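Local coordinates for protein 2-keto-3-deoxygluconate kinase (Thermotoga maritima, PDB 2AFB) that probably catalyses the phosphorylation of 2-keto-3-deoxygluconate as a sugar kinase of the pfkB family, within the ribokinase superfamily, at residues A[57-62]-A[301-306]; A[101-104]-A[108-111]. One frame throughout, in Å; residues are numbered along the deposited sequence.

Contact 1: residues A[57-62]-A[301-306]. With NI (nickel (II) ion), chain E.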
loop_
_atom_site.group_PDB
_atom_site.type_symbol
_atom_site.label_atom_id
_atom_site.label_comp_id
_atom_site.label_asym_id
_atom_site.label_seq_id
_atom_site.Cartn_x
_atom_site.Cartn_y
_atom_site.Cartn_z
HETATM N N MSE A 57 -11.386 -0.982 -28.479
HETATM C CA MSE A 57 -11.673 -1.779 -29.647
HETATM C C MSE A 57 -10.890 -1.375 -30.889
HETATM O O MSE A 57 -11.011 -2.051 -31.914
HETATM C CB MSE A 57 -13.142 -1.639 -30.054
HETATM C CG MSE A 57 -14.177 -2.024 -29.044
HETATM SE SE MSE A 57 -13.975 -3.834 -28.376
HETATM C CE MSE A 57 -12.892 -3.565 -26.599
ATOM N N GLY A 58 -10.185 -0.257 -30.891
ATOM C CA GLY A 58 -9.311 0.040 -32.054
ATOM C C GLY A 58 -9.901 1.023 -33.056
ATOM O O GLY A 58 -9.474 1.043 -34.195
ATOM N N LEU A 59 -10.888 1.825 -32.622
ATOM C CA LEU A 59 -11.466 2.919 -33.438
ATOM C C LEU A 59 -10.839 4.262 -33.036
ATOM O O LEU A 59 -10.041 4.317 -32.127
ATOM C CB LEU A 59 -12.988 3.013 -33.265
ATOM C CG LEU A 59 -13.816 1.739 -33.482
ATOM C CD1 LEU A 59 -15.275 2.109 -33.577
ATOM C CD2 LEU A 59 -13.405 1.004 -34.706
ATOM N N ASP A 60 -11.184 5.329 -33.742
ATOM C CA ASP A 60 -10.648 6.661 -33.439
ATOM C C ASP A 60 -11.675 7.400 -32.625
ATOM O O ASP A 60 -12.538 8.079 -33.147
ATOM C CB ASP A 60 -10.326 7.432 -34.700
ATOM C CG ASP A 60 -9.167 6.831 -35.462
ATOM O OD1 ASP A 60 -8.345 6.081 -34.878
ATOM O OD2 ASP A 60 -9.101 7.122 -36.657
ATOM N N ALA A 61 -11.561 7.242 -31.334
ATOM C CA ALA A 61 -12.508 7.777 -30.385
ATOM C C ALA A 61 -12.006 9.111 -29.882
ATOM O O ALA A 61 -10.879 9.209 -29.409
ATOM C CB ALA A 61 -12.690 6.810 -29.254
ATOM N N TYR A 62 -12.827 10.140 -30.016
ATOM C CA TYR A 62 -12.490 11.451 -29.433
ATOM C C TYR A 62 -13.494 11.733 -28.348
ATOM O O TYR A 62 -14.690 11.521 -28.537
ATOM C CB TYR A 62 -12.575 12.571 -30.452
ATOM C CG TYR A 62 -11.637 12.448 -31.605
ATOM C CD1 TYR A 62 -11.853 11.520 -32.606
ATOM C CD2 TYR A 62 -10.538 13.306 -31.726
ATOM C CE1 TYR A 62 -10.966 11.415 -33.691
ATOM C CE2 TYR A 62 -9.666 13.221 -32.814
ATOM C CZ TYR A 62 -9.895 12.268 -33.787
ATOM O OH TYR A 62 -9.037 12.176 -34.865
ATOM N N GLY A 301 -20.608 -2.612 -32.367
ATOM C CA GLY A 301 -21.266 -3.624 -33.184
ATOM C C GLY A 301 -22.016 -3.052 -34.386
ATOM O O GLY A 301 -22.069 -3.649 -35.439
ATOM N N SER A 302 -22.627 -1.898 -34.198
ATOM C CA SER A 302 -23.365 -1.265 -35.247
ATOM C C SER A 302 -22.416 -0.767 -36.338
ATOM O O SER A 302 -22.714 -0.951 -37.496
ATOM C CB SER A 302 -24.201 -0.132 -34.695
ATOM O OG SER A 302 -25.067 -0.641 -33.701
ATOM N N LEU A 303 -21.291 -0.164 -35.948
ATOM C CA LEU A 303 -20.250 0.240 -36.897
ATOM C C LEU A 303 -19.692 -0.937 -37.636
ATOM O O LEU A 303 -19.387 -0.823 -38.820
ATOM C CB LEU A 303 -19.129 0.984 -36.221
ATOM C CG LEU A 303 -19.594 2.394 -35.765
ATOM C CD1 LEU A 303 -18.611 3.070 -34.856
ATOM C CD2 LEU A 303 -19.862 3.303 -37.003
HETATM N N MSE A 304 -19.573 -2.078 -36.980
HETATM C CA MSE A 304 -18.982 -3.232 -37.687
HETATM C C MSE A 304 -19.987 -3.984 -38.539
HETATM O O MSE A 304 -19.604 -4.880 -39.289
HETATM C CB MSE A 304 -18.359 -4.223 -36.677
HETATM C CG MSE A 304 -17.129 -3.740 -35.923
HETATM SE SE MSE A 304 -15.711 -3.034 -37.077
HETATM C CE MSE A 304 -15.915 -1.261 -36.623
ATOM N N GLY A 305 -21.274 -3.689 -38.407
ATOM C CA GLY A 305 -22.270 -4.458 -39.186
ATOM C C GLY A 305 -22.498 -5.841 -38.615
ATOM O O GLY A 305 -22.685 -6.822 -39.379
ATOM N N PHE A 306 -22.462 -5.954 -37.269
ATOM C CA PHE A 306 -22.722 -7.245 -36.596
ATOM C C PHE A 306 -24.171 -7.545 -36.859
ATOM O O PHE A 306 -24.954 -6.608 -36.943
ATOM C CB PHE A 306 -22.553 -7.194 -35.064
ATOM C CG PHE A 306 -21.126 -7.214 -34.574
ATOM C CD1 PHE A 306 -20.052 -7.396 -35.429
ATOM C CD2 PHE A 306 -20.871 -7.028 -33.211
ATOM C CE1 PHE A 306 -18.721 -7.400 -34.912
ATOM C CE2 PHE A 306 -19.568 -7.020 -32.700
ATOM C CZ PHE A 306 -18.489 -7.215 -33.525
HETATM NI NI NI E . -7.153 7.306 -37.486
HETATM O O HOH W 1 -7.565 8.959 -39.343
HETATM O O HOH W 2 -5.371 7.790 -35.897
#
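L59 meets L303 and M304 in an apolar contact between layers of the ribokinase-type alpha/beta fold, where the turn leading from helix 46-56 into strand 60-67 of the large sheet approaches the C-terminal end of helix 290-304. Neither CB nor CG of L59 touches 301-306, although the side chain also packs on L54, H11 and Y300; the fork at CG splits the work between two methyls. With CD1 anti to CA (chi2 -167°), that branch reaches outward and meets CD1 of L303 at 3.7 Å. L303 is extended in the same way, so each leucine offers its outermost methyl, while the side chains as wholes run obliquely to one another. The other branch, CD2, lies 3.9 Å from CE of M304, a selenomethionine. Bends at chi2 (-52°) and chi3 (109°) curl that chain round to bring its terminal methyl, rather than selenium, to L59, and the two side chains pass in opposite directions. Branched leucine suits a place with two neighbours; the unbranched, flexible M304 can curve to meet it.

Helices 46-56 and 290-304 both end in a Schellman motif, with G58 and G305 as the positive-phi residues that favour glycine. At the end of helix 290-304, F306 N bonds to G301 O at 3.0 Å and G305 N to S302 O at 3.2 Å. Glycine also suits 301, since CD2 of F306 comes within 3.6 Å of its CA.

Next to L59, D60 turns from L303 and M304 to a nickel ion, also bound by H12 of the histidine run, probably a purification tag. Its carboxylate binds through one oxygen: OD2 is 2.1 Å from nickel, whereas OD1, 3.1 Å from the metal, is hydrogen-bonded with H10 NE2.

Contact 2: residues A[101-104]-A[108-111]; sequences FLEI and QRPS
S111 packs against E103 and I104 where the beta-hairpin of strands 99-103 and 112-116 opens into its connecting loop, in the small four-stranded sheet that in pfkB kinases serves as a lid. The close backbone contact is a CA-H...O approach: S111 CA stands 3.1 Å from E103 O, with a bent angle of 127° at the hydrogen. Serine is small enough to lie here, and its OG, 3.5 Å from I104 CA, hydrogen-bonds with G105 N in the turn.

Water-mediated bonds bring R109 to the strand. The CB of R109 points toward 101-104; from there the chain runs extended (chi1 -174°) before bending at chi3, and both waters lie in the guanidinium plane, at its edge. One accepts from NH1 at 2.8 Å and donates to E103 OE1 at 2.9 Å and to P110 O; the other links NH1 to I104 O.

Electrostatically, E103 OE1 and R109 NH1 are 4.3 Å apart, beyond a salt bridge. E103 OE1 forms a salt bridge with R32 NH2, OE2 accepts a hydrogen bond from I33 N, and R109 NH2 bonds to T324 O of the second subunit. The charges probably still attract at this distance, but the hydrogen-bonded link between them runs through a water.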
loop_
_atom_site.group_PDB
_atom_site.type_symbol
_atom_site.label_atom_id
_atom_site.label_comp_id
_atom_site.label_asym_id
_atom_site.label_seq_id
_atom_site.Cartn_x
_atom_site.Cartn_y
_atom_site.Cartn_z
ATOM N N PHE A 101 -16.835 10.738 -4.947
ATOM C CA PHE A 101 -16.305 9.768 -3.997
ATOM C C PHE A 101 -17.192 8.554 -4.095
ATOM O O PHE A 101 -18.398 8.664 -4.072
ATOM C CB PHE A 101 -16.352 10.293 -2.584
ATOM C CG PHE A 101 -15.564 11.552 -2.376
ATOM C CD1 PHE A 101 -16.063 12.749 -2.779
ATOM C CD2 PHE A 101 -14.294 11.531 -1.793
ATOM C CE1 PHE A 101 -15.343 13.927 -2.605
ATOM C CE2 PHE A 101 -13.578 12.714 -1.612
ATOM C CZ PHE A 101 -14.106 13.908 -2.049
ATOM N N LEU A 102 -16.592 7.398 -4.183
ATOM C CA LEU A 102 -17.334 6.168 -4.307
ATOM C C LEU A 102 -16.919 5.161 -3.251
ATOM O O LEU A 102 -15.723 4.825 -3.131
ATOM C CB LEU A 102 -17.092 5.576 -5.695
ATOM C CG LEU A 102 -17.606 4.136 -5.844
ATOM C CD1 LEU A 102 -19.105 4.197 -5.996
ATOM C CD2 LEU A 102 -16.950 3.474 -7.107
ATOM N N GLU A 103 -17.907 4.678 -2.487
ATOM C CA GLU A 103 -17.740 3.570 -1.566
ATOM C C GLU A 103 -18.267 2.388 -2.282
ATOM O O GLU A 103 -19.450 2.334 -2.619
ATOM C CB GLU A 103 -18.547 3.720 -0.304
ATOM C CG GLU A 103 -18.084 4.793 0.649
ATOM C CD GLU A 103 -18.973 4.903 1.910
ATOM O OE1 GLU A 103 -20.178 4.498 1.859
ATOM O OE2 GLU A 103 -18.469 5.425 2.935
ATOM N N ILE A 104 -17.403 1.414 -2.503
ATOM C CA ILE A 104 -17.817 0.192 -3.175
ATOM C C ILE A 104 -18.443 -0.767 -2.142
ATOM O O ILE A 104 -17.789 -1.177 -1.139
ATOM C CB ILE A 104 -16.639 -0.476 -3.893
ATOM C CG1 ILE A 104 -16.095 0.502 -4.940
ATOM C CG2 ILE A 104 -17.071 -1.792 -4.523
ATOM C CD1 ILE A 104 -14.817 0.049 -5.559
ATOM N N GLN A 108 -25.299 -6.837 1.425
ATOM C CA GLN A 108 -26.478 -5.957 1.665
ATOM C C GLN A 108 -26.166 -4.470 1.762
ATOM O O GLN A 108 -27.099 -3.660 1.872
ATOM C CB GLN A 108 -27.223 -6.407 2.917
ATOM C CG GLN A 108 -28.014 -7.697 2.716
ATOM C CD GLN A 108 -27.179 -8.965 2.705
ATOM O OE1 GLN A 108 -26.094 -9.019 3.277
ATOM N NE2 GLN A 108 -27.720 -10.015 2.095
ATOM N N ARG A 109 -24.868 -4.110 1.794
ATOM C CA ARG A 109 -24.472 -2.700 1.829
ATOM C C ARG A 109 -24.259 -2.152 0.421
ATOM O O ARG A 109 -23.290 -2.493 -0.222
ATOM C CB ARG A 109 -23.233 -2.459 2.700
ATOM C CG ARG A 109 -22.924 -0.929 2.845
ATOM C CD ARG A 109 -21.941 -0.598 3.946
ATOM N NE ARG A 109 -20.630 -1.247 3.774
ATOM C CZ ARG A 109 -19.643 -0.823 2.991
ATOM N NH1 ARG A 109 -19.755 0.278 2.269
ATOM N NH2 ARG A 109 -18.507 -1.491 2.967
ATOM N N PRO A 110 -25.173 -1.293 -0.067
ATOM C CA PRO A 110 -24.928 -0.802 -1.421
ATOM C C PRO A 110 -23.727 0.122 -1.581
ATOM O O PRO A 110 -23.219 0.688 -0.615
ATOM C CB PRO A 110 -26.231 -0.055 -1.782
ATOM C CG PRO A 110 -26.894 0.217 -0.533
ATOM C CD PRO A 110 -26.432 -0.776 0.497
ATOM N N SER A 111 -23.279 0.249 -2.817
ATOM C CA SER A 111 -22.271 1.248 -3.176
ATOM C C SER A 111 -22.866 2.604 -2.901
ATOM O O SER A 111 -24.071 2.760 -2.952
ATOM C CB SER A 111 -21.831 1.115 -4.639
ATOM O OG SER A 111 -20.964 -0.018 -4.734
HETATM O O HOH W 3 -21.690 2.126 1.361
HETATM O O HOH W 4 -17.302 0.708 0.808
#

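From the N terminus, the chain first enters contact 1 at 57-62, as it returns from helix 46-56 to the large mixed sheet. Later it returns to the small sheet, where contact 2 closes a short loop of three residues between 101-104 and 108-111. Only much later does helix 290-304 bring 301-306 back to complete contact 1, whose long loop thus encloses contact 2 entirely; the two do not cross. Contact 1 ties the turn leading into strand 60-67 to the end of helix 290-304, whereas contact 2 joins the end of strand 99-103 to the loop that leads into its neighbour, strand 112-116, in the lid. Their centres are 32 Å apart, on opposite sides of the chain's centre.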